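Local coordinates for protein bacterial fluorinating enzyme homolog (Thermus thermophilus, PDB 2CW5) that hydrolyses S-adenosyl-L-methionine to adenosine and L-methionine, with no chlorinase or fluorinase activity, and assembles as a homotrimer, at residues F184-T189 / E232-R237. Numbering follows the deposited sequence.
Sequences FGNAIT and EVAVNR
Ala187 pairs with Val233, and Ile188 with Glu232, where two neighbouring antiparallel strands run side by side in the C-terminal beta domain of this SAM hydrolase. Strands 187-189 and 232-235 lie inside the antiparallel sheet of that domain, flanked by strands 175-181 and 221-225, and their axes make an angle of 165°. Ala187 and Val233 form a hydrogen-bonded pair: Ala187 N donates to Val233 O at 2.9 Å and Val233 N returns a bond to Ala187 O at 3.0 Å. On their face of the sheet the two CB atoms sit 4.3 Å apart, with Leu246 packing against Ala187 and Leu244 against Val233. Ile188 and Glu232 form the next, non-hydrogen-bonded pair, and both side chains leave the other face alongside each other. The Glu232 chain stays extended past CG (chi2 176°), which sets the face of its carboxylate against the tip of Ile188, CD1 lying over Glu232 CD at 3.3 Å. Tyr50 of helix 45-55 touches both side chains, while Glu232 OE1 and Tyr224 OH form a weak hydrogen bond. Glu232, Asn186 and Val235 probably bind S-adenosyl-L-methionine, as in relatives, and the pairing of the strands brings them close together. An alanine in place of Glu232 would probably leave Ile188 CD1 without the carboxylate it lies against and Tyr224 OH without its weak partner. Just before strand 187-189, the Asn186 side chain is linked to Val235 of the other strand through a water, and its ND2 is hydrogen-bonded to Asp182 OD2, an interaction that would fix the turn of the amide. Its other end, OD1, accepts a hydrogen bond from that water at 2.7 Å, and the same water takes one from Val235 N at 2.9 Å.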
loop_
_atom_site.group_PDB
_atom_site.type_symbol
_atom_site.label_atom_id
_atom_site.label_comp_id
_atom_site.label_asym_id
_atom_site.label_seq_id
_atom_site.Cartn_x
_atom_site.Cartn_y
_atom_site.Cartn_z
ATOM N N PHE C 184 -13.319 3.195 -8.620
ATOM C CA PHE C 184 -13.686 4.399 -9.365
ATOM C C PHE C 184 -15.167 4.728 -9.213
ATOM O O PHE C 184 -15.657 5.711 -9.778
ATOM C CB PHE C 184 -13.364 4.222 -10.848
ATOM C CG PHE C 184 -11.912 3.969 -11.127
ATOM C CD1 PHE C 184 -10.960 4.951 -10.874
ATOM C CD2 PHE C 184 -11.493 2.750 -11.649
ATOM C CE1 PHE C 184 -9.612 4.721 -11.139
ATOM C CE2 PHE C 184 -10.144 2.511 -11.915
ATOM C CZ PHE C 184 -9.204 3.499 -11.660
ATOM N N GLY C 185 -15.879 3.902 -8.455
ATOM C CA GLY C 185 -17.294 4.139 -8.259
ATOM C C GLY C 185 -18.155 3.430 -9.286
ATOM O O GLY C 185 -19.367 3.639 -9.323
ATOM N N ASN C 186 -17.535 2.605 -10.128
ATOM C CA ASN C 186 -18.277 1.850 -11.132
ATOM C C ASN C 186 -19.096 0.820 -10.364
ATOM O O ASN C 186 -18.620 0.247 -9.389
ATOM C CB ASN C 186 -17.336 1.096 -12.088
ATOM C CG ASN C 186 -16.491 2.019 -12.942
ATOM O OD1 ASN C 186 -16.982 3.011 -13.475
ATOM N ND2 ASN C 186 -15.213 1.682 -13.092
ATOM N N ALA C 187 -20.319 0.580 -10.805
ATOM C CA ALA C 187 -21.168 -0.394 -10.136
ATOM C C ALA C 187 -21.078 -1.753 -10.826
ATOM O O ALA C 187 -21.243 -1.855 -12.043
ATOM C CB ALA C 187 -22.602 0.093 -10.127
ATOM N N ILE C 188 -20.795 -2.789 -10.044
ATOM C CA ILE C 188 -20.714 -4.149 -10.564
ATOM C C ILE C 188 -22.063 -4.790 -10.256
ATOM O O ILE C 188 -22.518 -4.745 -9.111
ATOM C CB ILE C 188 -19.616 -4.970 -9.843
ATOM C CG1 ILE C 188 -18.285 -4.211 -9.862
ATOM C CG2 ILE C 188 -19.489 -6.339 -10.494
ATOM C CD1 ILE C 188 -17.725 -3.944 -11.252
ATOM N N THR C 189 -22.706 -5.380 -11.260
ATOM C CA THR C 189 -24.000 -6.012 -11.044
ATOM C C THR C 189 -23.868 -7.524 -11.123
ATOM O O THR C 189 -22.799 -8.046 -11.448
ATOM C CB THR C 189 -25.051 -5.561 -12.083
ATOM O OG1 THR C 189 -24.816 -6.232 -13.326
ATOM C CG2 THR C 189 -24.972 -4.042 -12.299
ATOM N N GLU C 232 -21.644 -3.988 -15.940
ATOM C CA GLU C 232 -21.196 -2.889 -15.101
ATOM C C GLU C 232 -21.820 -1.578 -15.560
ATOM O O GLU C 232 -22.236 -1.452 -16.710
ATOM C CB GLU C 232 -19.667 -2.781 -15.151
ATOM C CG GLU C 232 -18.936 -3.882 -14.387
ATOM C CD GLU C 232 -17.422 -3.814 -14.541
ATOM O OE1 GLU C 232 -16.868 -2.694 -14.578
ATOM O OE2 GLU C 232 -16.783 -4.884 -14.605
ATOM N N VAL C 233 -21.892 -0.617 -14.642
ATOM C CA VAL C 233 -22.438 0.710 -14.924
ATOM C C VAL C 233 -21.399 1.741 -14.504
ATOM O O VAL C 233 -21.033 1.822 -13.330
ATOM C CB VAL C 233 -23.737 0.976 -14.134
ATOM C CG1 VAL C 233 -24.166 2.436 -14.306
ATOM C CG2 VAL C 233 -24.839 0.052 -14.622
ATOM N N ALA C 234 -20.922 2.531 -15.462
ATOM C CA ALA C 234 -19.913 3.537 -15.164
ATOM C C ALA C 234 -20.280 4.927 -15.663
ATOM O O ALA C 234 -21.187 5.098 -16.474
ATOM C CB ALA C 234 -18.572 3.116 -15.756
ATOM N N VAL C 235 -19.561 5.918 -15.151
ATOM C CA VAL C 235 -19.752 7.304 -15.548
ATOM C C VAL C 235 -18.402 7.768 -16.065
ATOM O O VAL C 235 -17.395 7.655 -15.364
ATOM C CB VAL C 235 -20.167 8.196 -14.354
ATOM C CG1 VAL C 235 -20.050 9.665 -14.734
ATOM C CG2 VAL C 235 -21.598 7.881 -13.940
ATOM N N ASN C 236 -18.381 8.272 -17.292
ATOM C CA ASN C 236 -17.143 8.750 -17.896
ATOM C C ASN C 236 -16.489 9.768 -16.965
ATOM O O ASN C 236 -17.117 10.750 -16.569
ATOM C CB ASN C 236 -17.437 9.398 -19.250
ATOM C CG ASN C 236 -16.197 9.543 -20.109
ATOM O OD1 ASN C 236 -15.180 10.078 -19.668
ATOM N ND2 ASN C 236 -16.277 9.066 -21.345
ATOM N N ARG C 237 -15.231 9.523 -16.611
ATOM C CA ARG C 237 -14.497 10.416 -15.720
ATOM C C ARG C 237 -15.360 10.826 -14.531
ATOM O O ARG C 237 -15.416 12.000 -14.160
ATOM C CB ARG C 237 -14.030 11.662 -16.482
ATOM C CG ARG C 237 -12.676 11.520 -17.177
ATOM C CD ARG C 237 -12.607 10.291 -18.074
ATOM N NE ARG C 237 -11.344 10.229 -18.809
ATOM C CZ ARG C 237 -10.947 9.186 -19.532
ATOM N NH1 ARG C 237 -11.708 8.102 -19.620
ATOM N NH2 ARG C 237 -9.786 9.227 -20.173
HETATM O O HOH W 1 -18.083 5.370 -12.712
#